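PDB 2XB4: adenylate kinase from Desulfovibrio gigas, which probably catalyses the reversible transfer of the terminal phosphate between ATP and AMP, giving two ADP, and binds a zinc ion. Local coordinates for residues K13-S25 against I211-A223. Sequence-based numbering, arbitrary orientation.
Sequences KGTQGNLVKDKYS and IDSIKDTLLAQLA. With SRT (S,R meso-tartaric acid), chain C.
Gln16 is the knob of this helix pair, set in a hole formed by Ile211, Ile214, Lys215 and Leu218. Its chain folds back at chi2 (-55°), which lays the amide over the neighbouring helix: CD rests on Ile214 CG2, and NE2 lies 3.6 Å from Lys215 CA. With the segment axes 10.7 Å apart at closest, a long, flexible glutamine can fill the gap between the backbones, but the fit is steric: no hydrogen bond joins the helices and the buried NE2 finds no partner. Further along, branched Val20 fills the inner side, its CG1 3.9 Å from Leu222 CD1. Tyr24 closes this end; its CE2 meets Leu222 CD1 at 3.8 Å, while its hydroxyl reaches the C-terminal residue, 3.4 Å from Ala223 N but too poorly angled to bond.

The solvent side is looser, pairing leucines with lysine methylenes whose ammonium ends can stay in solvent. Leu19 CD1 lies across Lys215, 3.7 Å from CG, and Lys23 CG brushes Leu219 CD2 at 4.1 Å.

Helix 13-24 begins within the P-loop, whose lysine is Lys13: its backbone N-H donates to O3 of the tartaric acid, and its side-chain NZ forms a salt bridge with Asp83. The helices run side by side at 43°; beneath, Ile214 and Leu218 pack on Leu205 of edge strand 201-206 and Leu222 on Phe108 of strand 108-113, joining the C-terminal helix to the parallel CORE sheet.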
loop_
_atom_site.group_PDB
_atom_site.type_symbol
_atom_site.label_atom_id
_atom_site.label_comp_id
_atom_site.label_asym_id
_atom_site.label_seq_id
_atom_site.Cartn_x
_atom_site.Cartn_y
_atom_site.Cartn_z
ATOM N N LYS A 13 11.725 2.703 19.769
ATOM C CA LYS A 13 12.710 1.805 20.378
ATOM C C LYS A 13 13.923 1.474 19.402
ATOM O O LYS A 13 15.073 1.371 19.858
ATOM C CB LYS A 13 12.007 0.484 20.778
ATOM C CG LYS A 13 12.959 -0.427 21.457
ATOM C CD LYS A 13 12.340 -1.614 22.080
ATOM C CE LYS A 13 11.382 -2.302 21.119
ATOM N NZ LYS A 13 12.030 -3.356 20.352
ATOM N N GLY A 14 13.636 1.233 18.107
ATOM C CA GLY A 14 14.700 0.884 17.119
ATOM C C GLY A 14 15.649 2.055 16.919
ATOM O O GLY A 14 16.892 1.911 16.884
ATOM N N THR A 15 15.075 3.231 16.790
ATOM C CA THR A 15 15.847 4.442 16.654
ATOM C C THR A 15 16.815 4.651 17.795
ATOM O O THR A 15 17.989 4.961 17.570
ATOM C CB THR A 15 14.937 5.657 16.517
ATOM O OG1 THR A 15 14.071 5.436 15.409
ATOM C CG2 THR A 15 15.773 6.921 16.226
ATOM N N GLN A 16 16.322 4.510 19.021
ATOM C CA GLN A 16 17.155 4.675 20.231
ATOM C C GLN A 16 18.195 3.602 20.365
ATOM O O GLN A 16 19.347 3.907 20.690
ATOM C CB GLN A 16 16.323 4.747 21.541
ATOM C CG GLN A 16 15.376 5.945 21.629
ATOM C CD GLN A 16 16.126 7.285 21.413
ATOM O OE1 GLN A 16 15.624 8.141 20.695
ATOM N NE2 GLN A 16 17.334 7.453 22.010
ATOM N N GLY A 17 17.811 2.353 20.099
ATOM C CA GLY A 17 18.775 1.256 20.118
ATOM C C GLY A 17 19.888 1.439 19.115
ATOM O O GLY A 17 21.080 1.223 19.418
ATOM N N ASN A 18 19.526 1.826 17.897
ATOM C CA ASN A 18 20.550 2.143 16.873
ATOM C C ASN A 18 21.538 3.190 17.352
ATOM O O ASN A 18 22.716 3.041 17.139
ATOM C CB ASN A 18 19.880 2.616 15.580
ATOM C CG ASN A 18 20.869 2.779 14.442
ATOM O OD1 ASN A 18 21.090 3.886 13.985
ATOM N ND2 ASN A 18 21.490 1.696 14.014
ATOM N N LEU A 19 21.060 4.248 18.001
ATOM C CA LEU A 19 21.947 5.287 18.515
ATOM C C LEU A 19 22.932 4.722 19.556
ATOM O O LEU A 19 24.123 5.010 19.510
ATOM C CB LEU A 19 21.146 6.478 19.055
ATOM C CG LEU A 19 20.466 7.321 17.938
ATOM C CD1 LEU A 19 19.417 8.207 18.645
ATOM C CD2 LEU A 19 21.402 8.218 17.061
ATOM N N VAL A 20 22.450 3.817 20.401
ATOM C CA VAL A 20 23.279 3.283 21.491
ATOM C C VAL A 20 24.313 2.357 20.888
ATOM O O VAL A 20 25.480 2.448 21.198
ATOM C CB VAL A 20 22.416 2.489 22.500
ATOM C CG1 VAL A 20 23.313 1.656 23.484
ATOM C CG2 VAL A 20 21.473 3.415 23.279
ATOM N N LYS A 21 23.887 1.521 19.945
ATOM C CA LYS A 21 24.779 0.542 19.354
ATOM C C LYS A 21 25.922 1.179 18.539
ATOM O O LYS A 21 27.046 0.678 18.557
ATOM C CB LYS A 21 23.979 -0.539 18.591
ATOM C CG LYS A 21 23.711 -0.300 17.171
ATOM C CD LYS A 21 24.804 -0.814 16.340
ATOM C CE LYS A 21 24.390 -1.182 14.991
ATOM N NZ LYS A 21 24.290 0.002 14.137
ATOM N N ASP A 22 25.630 2.292 17.862
ATOM C CA ASP A 22 26.646 3.091 17.132
ATOM C C ASP A 22 27.609 3.738 18.077
ATOM O O ASP A 22 28.820 3.700 17.855
ATOM C CB ASP A 22 25.969 4.160 16.260
ATOM C CG ASP A 22 25.540 3.592 14.873
ATOM O OD1 ASP A 22 25.861 2.394 14.555
ATOM O OD2 ASP A 22 24.924 4.343 14.075
ATOM N N LYS A 23 27.105 4.359 19.122
ATOM C CA LYS A 23 27.989 5.068 20.107
ATOM C C LYS A 23 28.938 4.085 20.793
ATOM O O LYS A 23 30.080 4.392 21.005
ATOM C CB LYS A 23 27.157 5.811 21.175
ATOM C CG LYS A 23 27.695 7.165 21.656
ATOM C CD LYS A 23 29.077 7.040 22.357
ATOM C CE LYS A 23 29.827 8.396 22.513
ATOM N NZ LYS A 23 28.961 9.406 23.187
ATOM N N TYR A 24 28.468 2.886 21.149
ATOM C CA TYR A 24 29.285 1.977 21.955
ATOM C C TYR A 24 29.854 0.791 21.174
ATOM O O TYR A 24 30.476 -0.113 21.782
ATOM C CB TYR A 24 28.561 1.571 23.266
ATOM C CG TYR A 24 28.373 2.791 24.168
ATOM C CD1 TYR A 24 29.442 3.287 24.945
ATOM C CD2 TYR A 24 27.165 3.485 24.208
ATOM C CE1 TYR A 24 29.286 4.457 25.755
ATOM C CE2 TYR A 24 27.005 4.636 25.002
ATOM C CZ TYR A 24 28.061 5.117 25.769
ATOM O OH TYR A 24 27.863 6.271 26.537
ATOM N N SER A 25 29.676 0.827 19.841
ATOM C CA SER A 25 30.155 -0.234 18.923
ATOM C C SER A 25 29.622 -1.622 19.322
ATOM O O SER A 25 30.361 -2.619 19.372
ATOM C CB SER A 25 31.667 -0.210 18.807
ATOM O OG SER A 25 32.046 1.018 18.202
ATOM N N ILE A 211 13.140 13.101 20.098
ATOM C CA ILE A 211 14.184 12.082 19.731
ATOM C C ILE A 211 15.534 12.524 20.368
ATOM O O ILE A 211 16.219 11.697 20.992
ATOM C CB ILE A 211 14.351 11.762 18.132
ATOM C CG1 ILE A 211 13.125 11.058 17.503
ATOM C CG2 ILE A 211 15.669 10.944 17.813
ATOM C CD1 ILE A 211 13.124 11.066 15.931
ATOM N N ASP A 212 15.863 13.826 20.219
ATOM C CA ASP A 212 17.059 14.465 20.803
ATOM C C ASP A 212 17.132 14.449 22.329
ATOM O O ASP A 212 18.170 14.068 22.880
ATOM C CB ASP A 212 17.231 15.924 20.311
ATOM C CG ASP A 212 18.031 16.009 19.052
ATOM O OD1 ASP A 212 18.392 14.924 18.563
ATOM O OD2 ASP A 212 18.322 17.135 18.560
ATOM N N SER A 213 16.064 14.897 22.999
ATOM C CA SER A 213 16.036 14.882 24.461
ATOM C C SER A 213 16.228 13.447 25.085
ATOM O O SER A 213 17.035 13.261 26.014
ATOM C CB SER A 213 14.766 15.572 24.959
ATOM O OG SER A 213 14.644 15.425 26.358
ATOM N N ILE A 214 15.487 12.447 24.589
ATOM C CA ILE A 214 15.639 11.053 25.053
ATOM C C ILE A 214 17.102 10.583 24.866
ATOM O O ILE A 214 17.739 10.151 25.839
ATOM C CB ILE A 214 14.686 10.097 24.345
ATOM C CG1 ILE A 214 13.226 10.421 24.724
ATOM C CG2 ILE A 214 14.982 8.680 24.787
ATOM C CD1 ILE A 214 12.180 10.027 23.645
ATOM N N LYS A 215 17.631 10.745 23.633
ATOM C CA LYS A 215 19.013 10.391 23.297
ATOM C C LYS A 215 20.066 11.024 24.242
ATOM O O LYS A 215 21.023 10.336 24.648
ATOM C CB LYS A 215 19.356 10.722 21.832
ATOM C CG LYS A 215 20.772 10.190 21.451
ATOM C CD LYS A 215 21.437 10.902 20.248
ATOM C CE LYS A 215 21.572 12.398 20.439
ATOM N NZ LYS A 215 22.421 12.978 19.371
ATOM N N ASP A 216 19.913 12.321 24.550
ATOM C CA ASP A 216 20.756 13.006 25.555
ATOM C C ASP A 216 20.758 12.345 26.959
ATOM O O ASP A 216 21.802 11.953 27.430
ATOM C CB ASP A 216 20.384 14.499 25.651
ATOM C CG ASP A 216 20.885 15.316 24.458
ATOM O OD1 ASP A 216 21.711 14.797 23.673
ATOM O OD2 ASP A 216 20.437 16.478 24.299
ATOM N N THR A 217 19.601 12.237 27.616
ATOM C CA THR A 217 19.437 11.535 28.928
ATOM C C THR A 217 19.987 10.071 28.945
ATOM O O THR A 217 20.532 9.595 29.943
ATOM C CB THR A 217 17.929 11.452 29.306
ATOM O OG1 THR A 217 17.213 12.528 28.673
ATOM C CG2 THR A 217 17.724 11.470 30.815
ATOM N N LEU A 218 19.819 9.364 27.823
ATOM C CA LEU A 218 20.225 7.981 27.695
ATOM C C LEU A 218 21.725 7.847 27.589
ATOM O O LEU A 218 22.338 7.108 28.350
ATOM C CB LEU A 218 19.638 7.408 26.435
ATOM C CG LEU A 218 19.506 5.921 26.257
ATOM C CD1 LEU A 218 19.961 5.543 24.892
ATOM C CD2 LEU A 218 20.076 4.987 27.340
ATOM N N LEU A 219 22.296 8.521 26.589
ATOM C CA LEU A 219 23.745 8.572 26.369
ATOM C C LEU A 219 24.480 9.174 27.592
ATOM O O LEU A 219 25.672 8.889 27.778
ATOM C CB LEU A 219 24.095 9.299 25.041
ATOM C CG LEU A 219 24.332 8.547 23.703
ATOM C CD1 LEU A 219 23.352 7.422 23.328
ATOM C CD2 LEU A 219 24.456 9.552 22.539
ATOM N N ALA A 220 23.773 9.971 28.417
ATOM C CA ALA A 220 24.329 10.474 29.697
ATOM C C ALA A 220 24.350 9.340 30.737
ATOM O O ALA A 220 25.362 9.148 31.409
ATOM C CB ALA A 220 23.565 11.674 30.228
ATOM N N GLN A 221 23.262 8.576 30.877
ATOM C CA GLN A 221 23.255 7.549 31.939
ATOM C C GLN A 221 24.023 6.255 31.630
ATOM O O GLN A 221 24.183 5.426 32.518
ATOM C CB GLN A 221 21.859 7.239 32.432
ATOM C CG GLN A 221 20.998 8.459 32.681
ATOM C CD GLN A 221 19.528 8.071 32.831
ATOM O OE1 GLN A 221 19.169 7.208 33.666
ATOM N NE2 GLN A 221 18.670 8.681 32.000
ATOM N N LEU A 222 24.496 6.092 30.392
ATOM C CA LEU A 222 25.423 5.004 30.018
ATOM C C LEU A 222 26.881 5.438 30.101
ATOM O O LEU A 222 27.803 4.618 30.340
ATOM C CB LEU A 222 25.163 4.554 28.571
ATOM C CG LEU A 222 23.790 4.041 28.178
ATOM C CD1 LEU A 222 23.610 3.904 26.655
ATOM C CD2 LEU A 222 23.531 2.724 28.837
ATOM N N ALA A 223 27.099 6.726 29.848
ATOM C CA ALA A 223 28.464 7.294 29.785
ATOM C C ALA A 223 29.228 7.048 31.098
ATOM O O ALA A 223 30.467 7.027 31.150
ATOM C CB ALA A 223 28.409 8.785 29.438
ATOM O OXT ALA A 223 28.620 6.835 32.160
HETATM O O1 SRT C . 7.649 3.471 17.038
HETATM O O11 SRT C . 9.759 3.186 16.269
HETATM C C1 SRT C . 8.646 2.780 16.694
HETATM C C2 SRT C . 8.420 1.396 17.123
HETATM O O2 SRT C . 7.258 0.714 16.693
HETATM C C3 SRT C . 9.545 0.680 17.783
HETATM O O3 SRT C . 9.065 1.195 19.053
HETATM C C4 SRT C . 9.387 -0.781 17.780
HETATM O O4 SRT C . 9.861 -1.391 16.808
HETATM O O41 SRT C . 8.806 -1.306 18.736
#